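Local structure of invasion-associated protein B (Bartonella henselae, 3DTD) at residues 25-30 with 159-164; 34-39 with 43-48; 49-54 with 58-63; 87-92 with 96-101; 123-128 with 153-158. The protein is of unknown molecular function but, as a member of the invasion-associated locus B family, is probably linked to host-cell invasion by the bacterium. One frame throughout, in Å; residues are numbered along the deposited sequence.

Contact 1. Residues 25-30 with 159-164; sequences LTETYG and LNRLIA
R161 and E27 form a salt bridge between the helix and strand 27-29. The guanidinium takes the carboxylate side-on, through NE and NH2. R161 NE lies 2.9 Å from E27 OE2 and meets the syn lone pair of that oxygen. R161 NH2 lies 3.1 Å from E27 OE1, with the oxygen close to the guanidinium plane. A weak bond from R161 NE to E27 OE1 adds to the grip. The two flat groups are not coplanar; their planes are 44° apart.

A further hydrogen bond comes from within the strand. Y29 OH donates to E27 OE2 over 2.8 Å, nearly along the C-O bond. OE2 therefore accepts from both a phenol and an arginine, which would probably favour the charged carboxylate.

Strand 27-29 is one of the two outermost strands, within this chain, of the seven-stranded antiparallel sheet, and helix 155-168 lies against that sheet. E27 and Y29 are two apart in the strand, and both direct CB toward the helix. I34 of the adjacent strand 32-39 packs beside R161.

The remaining contacts join the aliphatic part of R161 to the Y29 ring and hydroxyl. R161 CG is anti to the backbone N (chi1 -180°), and the chain then bends at chi2 (59°). This course brings CG to 3.7 Å from Y29 CE2. R161 CD rests 3.4 Å from Y29 OH.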
# COMPACT_ATOMS: atom_id res chain seq x y z
N LEU C 25 28.12 -19.57 3.98
CA LEU C 25 28.21 -19.28 2.55
C LEU C 25 27.82 -20.49 1.69
O LEU C 25 28.24 -21.62 1.96
CB LEU C 25 29.63 -18.83 2.22
CG LEU C 25 29.83 -17.66 1.26
CD1 LEU C 25 29.14 -16.41 1.78
CD2 LEU C 25 31.30 -17.40 1.10
N THR C 26 27.02 -20.24 0.66
CA THR C 26 26.55 -21.29 -0.25
C THR C 26 27.61 -21.66 -1.29
O THR C 26 28.07 -20.82 -2.06
CB THR C 26 25.23 -20.88 -0.95
OG1 THR C 26 24.27 -20.43 0.02
CG2 THR C 26 24.64 -22.04 -1.75
N GLU C 27 27.98 -22.94 -1.31
CA GLU C 27 28.86 -23.49 -2.35
C GLU C 27 28.02 -24.11 -3.46
O GLU C 27 26.97 -24.68 -3.19
CB GLU C 27 29.79 -24.55 -1.77
CG GLU C 27 30.67 -24.05 -0.65
CD GLU C 27 31.72 -25.05 -0.21
OE1 GLU C 27 32.02 -25.10 1.00
OE2 GLU C 27 32.24 -25.78 -1.08
N THR C 28 28.50 -24.01 -4.69
CA THR C 28 27.76 -24.49 -5.85
C THR C 28 28.59 -25.50 -6.63
O THR C 28 29.73 -25.22 -7.02
CB THR C 28 27.35 -23.33 -6.78
OG1 THR C 28 26.73 -22.29 -6.00
CG2 THR C 28 26.38 -23.80 -7.86
N TYR C 29 28.01 -26.68 -6.84
CA TYR C 29 28.64 -27.74 -7.62
C TYR C 29 27.63 -28.24 -8.64
O TYR C 29 26.76 -29.05 -8.32
CB TYR C 29 29.13 -28.88 -6.73
CG TYR C 29 30.24 -28.44 -5.80
CD1 TYR C 29 31.56 -28.43 -6.22
CD2 TYR C 29 29.96 -28.02 -4.50
CE1 TYR C 29 32.58 -28.01 -5.38
CE2 TYR C 29 30.97 -27.60 -3.64
CZ TYR C 29 32.28 -27.60 -4.09
OH TYR C 29 33.29 -27.19 -3.26
N GLY C 30 27.76 -27.72 -9.86
CA GLY C 30 26.81 -28.00 -10.93
C GLY C 30 25.46 -27.42 -10.57
O GLY C 30 25.32 -26.20 -10.43
N LEU C 159 29.13 -34.26 -3.23
CA LEU C 159 29.33 -35.31 -2.22
C LEU C 159 30.80 -35.45 -1.82
O LEU C 159 31.09 -35.68 -0.65
CB LEU C 159 28.75 -36.64 -2.70
CG LEU C 159 28.72 -37.81 -1.71
CD1 LEU C 159 28.09 -37.44 -0.37
CD2 LEU C 159 27.98 -38.96 -2.34
N ASN C 160 31.70 -35.28 -2.78
CA ASN C 160 33.14 -35.22 -2.53
C ASN C 160 33.55 -34.09 -1.59
O ASN C 160 34.44 -34.25 -0.76
CB ASN C 160 33.92 -35.08 -3.84
CG ASN C 160 33.91 -36.36 -4.66
OD1 ASN C 160 33.49 -37.40 -4.19
ND2 ASN C 160 34.37 -36.26 -5.90
N ARG C 161 32.89 -32.94 -1.76
CA ARG C 161 33.06 -31.79 -0.88
C ARG C 161 32.52 -32.07 0.53
O ARG C 161 33.13 -31.67 1.52
CB ARG C 161 32.40 -30.55 -1.50
CG ARG C 161 32.51 -29.26 -0.69
CD ARG C 161 33.94 -28.85 -0.42
NE ARG C 161 33.99 -27.58 0.29
CZ ARG C 161 34.99 -27.19 1.06
NH1 ARG C 161 36.05 -27.97 1.24
NH2 ARG C 161 34.93 -26.01 1.66
N LEU C 162 31.38 -32.77 0.60
CA LEU C 162 30.80 -33.20 1.87
C LEU C 162 31.70 -34.17 2.64
O LEU C 162 31.76 -34.11 3.87
CB LEU C 162 29.42 -33.82 1.63
CG LEU C 162 28.19 -33.14 2.25
CD1 LEU C 162 28.08 -31.67 1.93
CD2 LEU C 162 26.93 -33.88 1.86
N ILE C 163 32.39 -35.04 1.91
CA ILE C 163 33.39 -35.96 2.47
C ILE C 163 34.58 -35.17 3.02
O ILE C 163 35.04 -35.43 4.13
CB ILE C 163 33.84 -37.03 1.43
CG1 ILE C 163 32.66 -37.95 1.07
CG2 ILE C 163 35.00 -37.88 1.97
CD1 ILE C 163 32.79 -38.66 -0.26
N ALA C 164 35.03 -34.19 2.25
CA ALA C 164 36.14 -33.30 2.62
C ALA C 164 35.84 -32.41 3.83
O ALA C 164 36.74 -32.09 4.61
CB ALA C 164 36.56 -32.45 1.42

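Contact 2. Residues 34-39 with 43-48; sequences INCGIQ and KVCFMH
N35 has the most surface buried here, and it touches F46 and H48 on the facing strand. Its backbone forms a hydrogen-bonded antiparallel pair with F46. F46 N to N35 O measures 2.9 Å, and N35 N bonds back to F46 O. Its side chain reaches further. H48 NE2 donates to N35 OD1 over 2.7 Å, onto a lone pair in the carbonyl plane and close to the imidazole plane. Amide and ring are nearly coplanar, 24° apart. H48 CG sits between the backbone N and the carbonyl carbon (chi1 60°), which turns the ring toward the other strand. The F46 ring folds over the same strand: N35 O lies over one face, 3.3 Å from F46 CD2, and N35 CB makes an off-centre CH-pi contact.

V44 pairs with G37 through two backbone bonds. V44 CG2 also packs 3.9 Å from Q39 CB.

C36 is the third main residue. It faces C45 in a non-hydrogen-bonded pair with CA atoms 4.0 Å apart, and their SG atoms are joined by a 2.0 Å disulfide. K43 CE lies 3.8 Å from C36 CB. The whole is a beta hairpin of strands 32-39 and 42-52, with helix 155-168 against the face that carries I34, C45 and M47.

N35 ND2 bonds to T26 OG1, so both ends of the amide are held. The disulfide ties the strands on the C36 and C45 face, and the N35-H48 bond joins them as well; together they probably restrict any slip of the register.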
# COMPACT_ATOMS: atom_id res chain seq x y z
N ILE C 34 25.67 -26.47 -1.40
CA ILE C 34 26.13 -26.89 -0.07
C ILE C 34 26.09 -25.73 0.92
O ILE C 34 26.64 -24.65 0.67
CB ILE C 34 27.55 -27.54 -0.11
CG1 ILE C 34 27.49 -28.89 -0.83
CG2 ILE C 34 28.11 -27.75 1.30
CD1 ILE C 34 28.84 -29.46 -1.14
N ASN C 35 25.43 -25.96 2.05
CA ASN C 35 25.42 -25.03 3.17
C ASN C 35 25.80 -25.73 4.46
O ASN C 35 25.41 -26.87 4.70
CB ASN C 35 24.04 -24.37 3.30
CG ASN C 35 23.79 -23.33 2.23
OD1 ASN C 35 23.12 -23.60 1.23
ND2 ASN C 35 24.32 -22.13 2.43
N CYS C 36 26.59 -25.05 5.28
CA CYS C 36 26.99 -25.59 6.58
C CYS C 36 26.43 -24.75 7.71
O CYS C 36 26.34 -23.53 7.61
CB CYS C 36 28.51 -25.68 6.69
SG CYS C 36 29.29 -26.73 5.43
N GLY C 37 26.04 -25.42 8.79
CA GLY C 37 25.58 -24.76 10.00
C GLY C 37 26.01 -25.55 11.22
O GLY C 37 26.27 -26.75 11.12
N ILE C 38 26.10 -24.88 12.36
CA ILE C 38 26.45 -25.53 13.61
C ILE C 38 25.18 -26.05 14.29
O ILE C 38 24.33 -25.28 14.73
CB ILE C 38 27.26 -24.60 14.54
CG1 ILE C 38 28.55 -24.15 13.84
CG2 ILE C 38 27.60 -25.31 15.86
CD1 ILE C 38 29.16 -22.88 14.38
N GLN C 39 25.05 -27.37 14.34
CA GLN C 39 23.94 -28.02 15.02
C GLN C 39 24.47 -28.80 16.21
O GLN C 39 25.24 -29.75 16.05
CB GLN C 39 23.17 -28.95 14.07
CG GLN C 39 22.26 -28.22 13.07
CD GLN C 39 21.43 -29.17 12.21
OE1 GLN C 39 21.67 -30.38 12.18
NE2 GLN C 39 20.45 -28.61 11.50
N LYS C 43 29.67 -28.89 13.53
CA LYS C 43 29.44 -28.32 12.20
C LYS C 43 28.81 -29.37 11.30
O LYS C 43 29.39 -30.43 11.05
CB LYS C 43 30.76 -27.80 11.60
CG LYS C 43 30.60 -27.01 10.30
CD LYS C 43 31.62 -25.89 10.21
CE LYS C 43 31.61 -25.21 8.85
NZ LYS C 43 32.43 -25.95 7.85
N VAL C 44 27.60 -29.08 10.84
CA VAL C 44 26.83 -29.98 9.98
C VAL C 44 26.66 -29.34 8.60
O VAL C 44 26.17 -28.22 8.47
CB VAL C 44 25.45 -30.34 10.61
CG1 VAL C 44 24.60 -31.18 9.65
CG2 VAL C 44 25.63 -31.08 11.93
N CYS C 45 27.09 -30.07 7.58
CA CYS C 45 26.99 -29.59 6.21
C CYS C 45 25.99 -30.42 5.43
O CYS C 45 26.00 -31.64 5.49
CB CYS C 45 28.36 -29.62 5.54
SG CYS C 45 29.57 -28.54 6.33
N PHE C 46 25.12 -29.74 4.70
CA PHE C 46 24.13 -30.42 3.89
C PHE C 46 24.19 -30.07 2.40
O PHE C 46 24.64 -29.00 2.01
CB PHE C 46 22.70 -30.29 4.47
CG PHE C 46 22.22 -28.87 4.62
CD1 PHE C 46 21.41 -28.29 3.64
CD2 PHE C 46 22.53 -28.13 5.76
CE1 PHE C 46 20.94 -26.98 3.78
CE2 PHE C 46 22.07 -26.82 5.91
CZ PHE C 46 21.27 -26.25 4.92
N MET C 47 23.70 -31.02 1.61
CA MET C 47 23.78 -31.02 0.16
C MET C 47 22.35 -30.90 -0.33
O MET C 47 21.51 -31.73 0.03
CB MET C 47 24.32 -32.38 -0.24
CG MET C 47 25.09 -32.46 -1.50
SD MET C 47 25.63 -34.18 -1.71
CE MET C 47 25.19 -34.32 -3.42
N HIS C 48 22.04 -29.88 -1.13
CA HIS C 48 20.64 -29.66 -1.50
C HIS C 48 20.38 -29.18 -2.92
O HIS C 48 21.25 -28.62 -3.57
CB HIS C 48 19.92 -28.77 -0.48
CG HIS C 48 20.53 -27.41 -0.33
ND1 HIS C 48 20.02 -26.30 -0.95
CD2 HIS C 48 21.61 -26.99 0.37
CE1 HIS C 48 20.76 -25.25 -0.63
NE2 HIS C 48 21.73 -25.64 0.16

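Contact 3. Residues 49-54 with 58-63; sequences RQEVND and VVVAMS
E51 lies alongside V60, and the two side chains point the same way. From E51 CB, V60 CG1 is 3.6 Å away. E51 CG keeps 3.8 Å from the same methyl. There the chain bends (chi2 -71°) and carries the carboxylate away from strand 58-66, back over its own strand to R49. R49 grips it side-on. R49 NE donates to E51 OE2 over 2.8 Å, and R49 NH2 to E51 OE1 over 3.0 Å. Both nitrogens come from above the carboxylate plane. E51 OE2 also accepts from Q151 N, and E51 OE1 meets a bound glycerol, probably from the crystallisation liquor.

The backbone is a beta hairpin of strands 42-52 and 58-66. R49 and M62 form a hydrogen-bonded pair. E51 N then bonds to V60 O at 2.8 Å, while E51 O takes V59 N at 3.0 Å. V59 and V60 thus both lie opposite E51, a classic beta bulge. The register shifts by one, and V52 comes to face V58.

On the other face, Q50 crosses V58 at about a right angle. Q50 CD lies 3.7 Å from V58 CG2. Beyond the bulge, N53 meets V59 CG2 through CB and ND2, while its OD1 is bonded to R57 N.

V52 makes backbone hydrogen bonds to a neighbouring subunit, and T26 OG1 of that subunit bonds weakly to V52 O. The E51 carboxylate is buried but answered by an arginine and a backbone N-H, consistent with a charged form there.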
# COMPACT_ATOMS: atom_id res chain seq x y z
N ARG C 49 19.15 -29.42 -3.37
CA ARG C 49 18.70 -29.13 -4.73
C ARG C 49 17.17 -28.91 -4.73
O ARG C 49 16.43 -29.70 -4.16
CB ARG C 49 19.07 -30.29 -5.66
CG ARG C 49 18.39 -30.28 -7.02
CD ARG C 49 19.23 -29.57 -8.06
NE ARG C 49 18.45 -29.15 -9.22
CZ ARG C 49 18.49 -27.94 -9.76
NH1 ARG C 49 19.30 -27.00 -9.28
NH2 ARG C 49 17.73 -27.68 -10.81
N GLN C 50 16.71 -27.86 -5.36
CA GLN C 50 15.31 -27.77 -5.62
C GLN C 50 14.99 -27.68 -7.06
O GLN C 50 15.76 -27.22 -7.82
CB GLN C 50 14.65 -26.70 -4.79
CG GLN C 50 15.03 -25.35 -5.12
CD GLN C 50 14.64 -24.38 -4.08
OE1 GLN C 50 14.77 -23.21 -4.27
NE2 GLN C 50 14.18 -24.86 -2.97
N GLU C 51 13.84 -28.17 -7.43
CA GLU C 51 13.34 -28.11 -8.79
C GLU C 51 12.10 -27.24 -8.87
O GLU C 51 11.22 -27.29 -8.00
CB GLU C 51 13.06 -29.51 -9.35
CG GLU C 51 14.19 -30.54 -9.18
CD GLU C 51 15.41 -30.30 -10.08
OE1 GLU C 51 15.36 -29.44 -10.99
OE2 GLU C 51 16.43 -30.98 -9.86
N VAL C 52 12.02 -26.43 -9.92
CA VAL C 52 10.93 -25.48 -10.11
C VAL C 52 10.17 -25.75 -11.41
O VAL C 52 10.69 -26.43 -12.31
CB VAL C 52 11.41 -23.99 -10.06
CG1 VAL C 52 12.12 -23.69 -8.74
CG2 VAL C 52 12.29 -23.64 -11.25
N ASN C 53 8.95 -25.23 -11.51
CA ASN C 53 8.19 -25.27 -12.76
C ASN C 53 8.43 -24.02 -13.61
O ASN C 53 9.32 -23.22 -13.30
CB ASN C 53 6.70 -25.52 -12.50
CG ASN C 53 6.05 -24.47 -11.60
OD1 ASN C 53 6.57 -23.38 -11.38
ND2 ASN C 53 4.88 -24.81 -11.08
N ASP C 54 7.64 -23.86 -14.67
CA ASP C 54 7.76 -22.69 -15.57
C ASP C 54 7.31 -21.37 -14.93
O ASP C 54 7.66 -20.29 -15.41
CB ASP C 54 7.06 -22.93 -16.91
CG ASP C 54 5.69 -23.59 -16.77
OD1 ASP C 54 5.00 -23.37 -15.74
OD2 ASP C 54 5.30 -24.33 -17.69
N VAL C 58 8.71 -23.85 -6.42
CA VAL C 58 9.31 -25.13 -6.04
C VAL C 58 8.27 -26.25 -5.99
O VAL C 58 7.27 -26.15 -5.29
CB VAL C 58 10.05 -25.01 -4.68
CG1 VAL C 58 10.76 -26.32 -4.32
CG2 VAL C 58 11.05 -23.87 -4.70
N VAL C 59 8.54 -27.31 -6.75
CA VAL C 59 7.65 -28.47 -6.84
C VAL C 59 8.25 -29.65 -6.07
O VAL C 59 7.54 -30.36 -5.34
CB VAL C 59 7.37 -28.84 -8.32
CG1 VAL C 59 6.41 -30.01 -8.43
CG2 VAL C 59 6.82 -27.65 -9.08
N VAL C 60 9.55 -29.85 -6.23
CA VAL C 60 10.27 -30.92 -5.56
C VAL C 60 11.63 -30.42 -5.03
O VAL C 60 12.27 -29.58 -5.66
CB VAL C 60 10.34 -32.22 -6.45
CG1 VAL C 60 10.86 -31.91 -7.83
CG2 VAL C 60 11.16 -33.32 -5.82
N ALA C 61 12.02 -30.88 -3.85
CA ALA C 61 13.28 -30.50 -3.22
C ALA C 61 13.95 -31.72 -2.57
O ALA C 61 13.29 -32.68 -2.19
CB ALA C 61 13.05 -29.40 -2.18
N MET C 62 15.28 -31.68 -2.48
CA MET C 62 16.04 -32.76 -1.87
C MET C 62 17.15 -32.18 -1.02
O MET C 62 17.88 -31.31 -1.48
CB MET C 62 16.60 -33.70 -2.94
CG MET C 62 17.51 -34.81 -2.40
SD MET C 62 17.79 -36.19 -3.52
CE MET C 62 16.21 -37.01 -3.38
N SER C 63 17.26 -32.64 0.22
CA SER C 63 18.33 -32.23 1.13
C SER C 63 18.98 -33.46 1.75
O SER C 63 18.28 -34.37 2.19
CB SER C 63 17.79 -31.29 2.22
OG SER C 63 18.84 -30.55 2.82

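Contact 4. Residues 87-92 with 96-101; sequences PVRLQV and KAVIET
V88 to Q91 pair with V98 to T101 in antiparallel fashion, the two strands running 163° apart with axes 4.7 Å from each other at closest. This is a beta hairpin at the edge of the four-stranded sheet. V88 with T101 and L90 with I99 are the hydrogen-bonded pairs. L90 N to I99 O is 2.7 Å and almost straight. Toward the turn the pairing fades: the bond from V92 N to A97 O is weak, and A97 centres an inverse gamma turn.

On the face of L90 and T101, L90 CD1 meets T101 CG2 at 3.8 Å. T101 OG1 turns elsewhere, to P114 O. I115 and V113 of strand 110-117 and L131 of strand 130-136 pack against this face.

The opposite face is more polar. R89 runs extended from CG to NE and meets V98 obliquely. Its NE is 3.7 Å from V98 CG1 and its NH2 3.6 Å from V98 CG2. Q91 CG touches V98 CG2 as well, so the valine methyls contact both chains. R89 NH1 bonds to Q91 OE1, and Q91 NE2 to G95 O. P87 CB packs on E100 CG at 3.8 Å. At the turn one water donates to V92 O and accepts from A97 N, at 3.2 Å from that nitrogen.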
# COMPACT_ATOMS: atom_id res chain seq x y z
N PRO C 87 3.27 -45.87 -1.96
CA PRO C 87 4.68 -45.48 -1.80
C PRO C 87 5.21 -44.47 -2.82
O PRO C 87 4.59 -44.24 -3.86
CB PRO C 87 5.43 -46.82 -1.95
CG PRO C 87 4.39 -47.88 -2.02
CD PRO C 87 3.16 -47.22 -2.53
N VAL C 88 6.34 -43.87 -2.48
CA VAL C 88 7.10 -43.02 -3.40
C VAL C 88 8.31 -43.83 -3.87
O VAL C 88 9.13 -44.27 -3.05
CB VAL C 88 7.54 -41.69 -2.73
CG1 VAL C 88 8.46 -40.88 -3.66
CG2 VAL C 88 6.33 -40.85 -2.33
N ARG C 89 8.39 -44.04 -5.18
CA ARG C 89 9.44 -44.84 -5.79
C ARG C 89 10.56 -43.95 -6.33
O ARG C 89 10.30 -42.99 -7.05
CB ARG C 89 8.83 -45.69 -6.91
CG ARG C 89 9.78 -46.64 -7.63
CD ARG C 89 9.04 -47.38 -8.74
NE ARG C 89 9.91 -48.30 -9.47
CZ ARG C 89 10.49 -48.03 -10.64
NH1 ARG C 89 10.30 -46.86 -11.22
NH2 ARG C 89 11.25 -48.95 -11.22
N LEU C 90 11.79 -44.28 -5.96
CA LEU C 90 12.98 -43.55 -6.41
C LEU C 90 13.85 -44.44 -7.29
O LEU C 90 14.21 -45.55 -6.89
CB LEU C 90 13.79 -43.05 -5.21
CG LEU C 90 13.36 -41.77 -4.48
CD1 LEU C 90 12.25 -42.03 -3.47
CD2 LEU C 90 14.55 -41.15 -3.78
N GLN C 91 14.19 -43.95 -8.47
CA GLN C 91 15.00 -44.71 -9.42
C GLN C 91 16.03 -43.82 -10.12
O GLN C 91 15.69 -42.77 -10.66
CB GLN C 91 14.10 -45.38 -10.47
CG GLN C 91 14.82 -46.34 -11.41
CD GLN C 91 13.93 -46.88 -12.51
OE1 GLN C 91 12.91 -46.29 -12.86
NE2 GLN C 91 14.33 -48.00 -13.09
N VAL C 92 17.29 -44.25 -10.10
CA VAL C 92 18.33 -43.55 -10.85
C VAL C 92 18.20 -43.93 -12.32
O VAL C 92 18.52 -45.06 -12.71
CB VAL C 92 19.75 -43.85 -10.34
CG1 VAL C 92 20.73 -42.87 -10.94
CG2 VAL C 92 19.81 -43.80 -8.83
N LYS C 96 18.78 -50.43 -12.21
CA LYS C 96 18.29 -51.32 -11.17
C LYS C 96 18.33 -50.73 -9.76
O LYS C 96 17.93 -51.40 -8.79
CB LYS C 96 19.07 -52.64 -11.19
CG LYS C 96 18.74 -53.57 -12.36
CD LYS C 96 19.61 -54.81 -12.30
CE LYS C 96 19.25 -55.80 -13.40
NZ LYS C 96 20.14 -57.00 -13.35
N ALA C 97 18.81 -49.50 -9.63
CA ALA C 97 18.82 -48.82 -8.34
C ALA C 97 17.43 -48.27 -8.03
O ALA C 97 17.11 -47.13 -8.36
CB ALA C 97 19.86 -47.72 -8.31
N VAL C 98 16.61 -49.10 -7.39
CA VAL C 98 15.24 -48.73 -7.04
C VAL C 98 15.04 -48.74 -5.52
O VAL C 98 15.32 -49.73 -4.85
CB VAL C 98 14.18 -49.64 -7.76
CG1 VAL C 98 12.77 -49.32 -7.29
CG2 VAL C 98 14.26 -49.46 -9.27
N ILE C 99 14.57 -47.61 -4.99
CA ILE C 99 14.18 -47.47 -3.59
C ILE C 99 12.68 -47.20 -3.51
O ILE C 99 12.14 -46.40 -4.26
CB ILE C 99 15.00 -46.34 -2.89
CG1 ILE C 99 16.31 -46.89 -2.34
CG2 ILE C 99 14.22 -45.67 -1.74
CD1 ILE C 99 17.20 -45.81 -1.78
N GLU C 100 12.01 -47.90 -2.60
CA GLU C 100 10.61 -47.61 -2.32
C GLU C 100 10.44 -47.18 -0.87
O GLU C 100 10.79 -47.91 0.06
CB GLU C 100 9.73 -48.81 -2.65
CG GLU C 100 8.49 -48.43 -3.42
CD GLU C 100 7.74 -49.63 -3.96
OE1 GLU C 100 7.62 -49.73 -5.20
OE2 GLU C 100 7.27 -50.46 -3.15
N THR C 101 9.92 -45.97 -0.69
CA THR C 101 9.73 -45.36 0.63
C THR C 101 8.40 -44.59 0.62
O THR C 101 7.66 -44.65 -0.35
CB THR C 101 10.96 -44.48 1.04
OG1 THR C 101 10.68 -43.78 2.27
CG2 THR C 101 11.32 -43.47 -0.05
O HOH W 1 19.45 -47.01 -11.50

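Contact 5. Residues 123-128 with 153-158; sequences AALRAG and NGFSNA. With GOL (glycerol), chain P.
L125 lies over one face of the F155 ring. Its CB is 4.0 Å from the ring centroid, in a CH-pi contact offset toward the rim. The pair joins the C-terminal end of helix 119-127 to the first turn of helix 155-168. This helix-to-helix contact bridges the two sheets, with F155 also packed on M47 of strand 42-52 and L125 on V92 of strand 88-92. L125 CG and CD2 continue along the outer end of the ring, at CZ, with L125 CG 3.7 Å from F155 CZ. F155 has CG anti to the backbone N (chi1 -173°), which extends the ring toward L125. W32 meets the same ring edge-to-face, so the phenyl is held in the core.

Next to this apolar pair is a polar one. R126 NE donates to S156 OG over 3.0 Å, with the oxygen 19° out of the guanidinium plane. R126 CB also lies 3.4 Å from S156 OG.

G154 is the N-cap residue of the second helix. A glycerol, probably from the crystallisation liquor, rests at this helix start. G154 N, S156 N and N157 N reach its hydroxyls through weak bonds. The glycerol also reaches the other helix: GOL O3 donates to R126 O at 3.1 Å.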
# COMPACT_ATOMS: atom_id res chain seq x y z
N ALA C 123 26.65 -44.80 -5.34
CA ALA C 123 27.42 -45.01 -6.57
C ALA C 123 26.61 -44.81 -7.85
O ALA C 123 27.12 -44.30 -8.85
CB ALA C 123 28.09 -46.39 -6.55
N ALA C 124 25.33 -45.22 -7.82
CA ALA C 124 24.41 -45.03 -8.94
C ALA C 124 24.05 -43.56 -9.12
O ALA C 124 23.93 -43.09 -10.25
CB ALA C 124 23.16 -45.87 -8.74
N LEU C 125 23.87 -42.86 -8.00
CA LEU C 125 23.61 -41.41 -7.98
C LEU C 125 24.75 -40.60 -8.58
O LEU C 125 24.51 -39.61 -9.28
CB LEU C 125 23.36 -40.95 -6.53
CG LEU C 125 21.99 -40.62 -5.90
CD1 LEU C 125 20.77 -40.97 -6.74
CD2 LEU C 125 21.90 -41.24 -4.52
N ARG C 126 25.99 -41.03 -8.32
CA ARG C 126 27.19 -40.38 -8.86
C ARG C 126 27.31 -40.53 -10.37
O ARG C 126 27.78 -39.61 -11.04
CB ARG C 126 28.46 -40.95 -8.20
CG ARG C 126 28.46 -40.91 -6.70
CD ARG C 126 29.75 -41.46 -6.14
NE ARG C 126 30.65 -40.36 -5.85
CZ ARG C 126 31.04 -40.01 -4.63
NH1 ARG C 126 30.65 -40.69 -3.56
NH2 ARG C 126 31.85 -38.97 -4.49
N ALA C 127 26.87 -41.67 -10.89
CA ALA C 127 26.94 -41.95 -12.33
C ALA C 127 25.67 -41.56 -13.09
O ALA C 127 25.66 -41.58 -14.33
CB ALA C 127 27.26 -43.43 -12.56
N GLY C 128 24.62 -41.19 -12.37
CA GLY C 128 23.32 -40.92 -12.97
C GLY C 128 23.11 -39.50 -13.45
O GLY C 128 23.89 -38.61 -13.13
N ASN C 153 23.24 -33.54 -11.93
CA ASN C 153 24.46 -32.86 -12.37
C ASN C 153 25.13 -32.10 -11.23
O ASN C 153 24.59 -31.13 -10.71
CB ASN C 153 24.19 -31.93 -13.55
CG ASN C 153 25.47 -31.30 -14.10
OD1 ASN C 153 25.81 -30.17 -13.77
ND2 ASN C 153 26.19 -32.05 -14.93
N GLY C 154 26.30 -32.59 -10.83
CA GLY C 154 27.05 -32.00 -9.73
C GLY C 154 26.95 -32.77 -8.42
O GLY C 154 27.56 -32.36 -7.43
N PHE C 155 26.19 -33.87 -8.41
CA PHE C 155 25.99 -34.69 -7.21
C PHE C 155 27.31 -35.25 -6.69
O PHE C 155 27.60 -35.15 -5.50
CB PHE C 155 25.00 -35.84 -7.47
CG PHE C 155 24.62 -36.62 -6.24
CD1 PHE C 155 23.42 -36.34 -5.58
CD2 PHE C 155 25.43 -37.65 -5.75
CE1 PHE C 155 23.06 -37.06 -4.43
CE2 PHE C 155 25.08 -38.36 -4.60
CZ PHE C 155 23.89 -38.06 -3.95
N SER C 156 28.09 -35.85 -7.59
CA SER C 156 29.35 -36.49 -7.24
C SER C 156 30.34 -35.49 -6.64
O SER C 156 30.93 -35.75 -5.59
CB SER C 156 29.95 -37.21 -8.47
OG SER C 156 30.69 -38.35 -8.10
N ASN C 157 30.49 -34.34 -7.29
CA ASN C 157 31.40 -33.29 -6.82
C ASN C 157 30.97 -32.63 -5.51
O ASN C 157 31.82 -32.27 -4.69
CB ASN C 157 31.62 -32.22 -7.90
CG ASN C 157 32.56 -32.69 -8.99
OD1 ASN C 157 33.43 -33.53 -8.78
ND2 ASN C 157 32.40 -32.12 -10.18
N ALA C 158 29.66 -32.47 -5.33
CA ALA C 158 29.12 -31.97 -4.07
C ALA C 158 29.29 -32.98 -2.93
O ALA C 158 29.59 -32.59 -1.80
CB ALA C 158 27.66 -31.56 -4.22
C1 GOL P . 29.08 -34.70 -10.70
O1 GOL P . 29.97 -33.60 -10.66
C2 GOL P . 28.57 -35.04 -12.10
O2 GOL P . 28.33 -33.88 -12.88
C3 GOL P . 27.29 -35.86 -11.98
O3 GOL P . 27.27 -36.60 -10.78

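How the contacts relate
Helix 155-168 serves both contact 1 and contact 5. Its R161 uses charge near the sheet edge, whereas its F155 works by apolar overlap in the interior. Contacts 2 and 3 share strand 42-52 in the larger sheet. The first is fixed by a disulfide; the second carries a bulge and, within 49-54, a salt bridge to a buried glutamate. Contact 4 belongs to the smaller sheet, and its centre lies about 25 Å from those of contacts 1 and 2. V92 and A97 connect it to contact 5 through A124 and L125. None is wholly core: contacts 1 and 5 have no exposed residue among those that touch, while 2, 3 and 4 do. Contacts 1, 2 and 3 also touch neighbouring subunits; 4 and 5 do not.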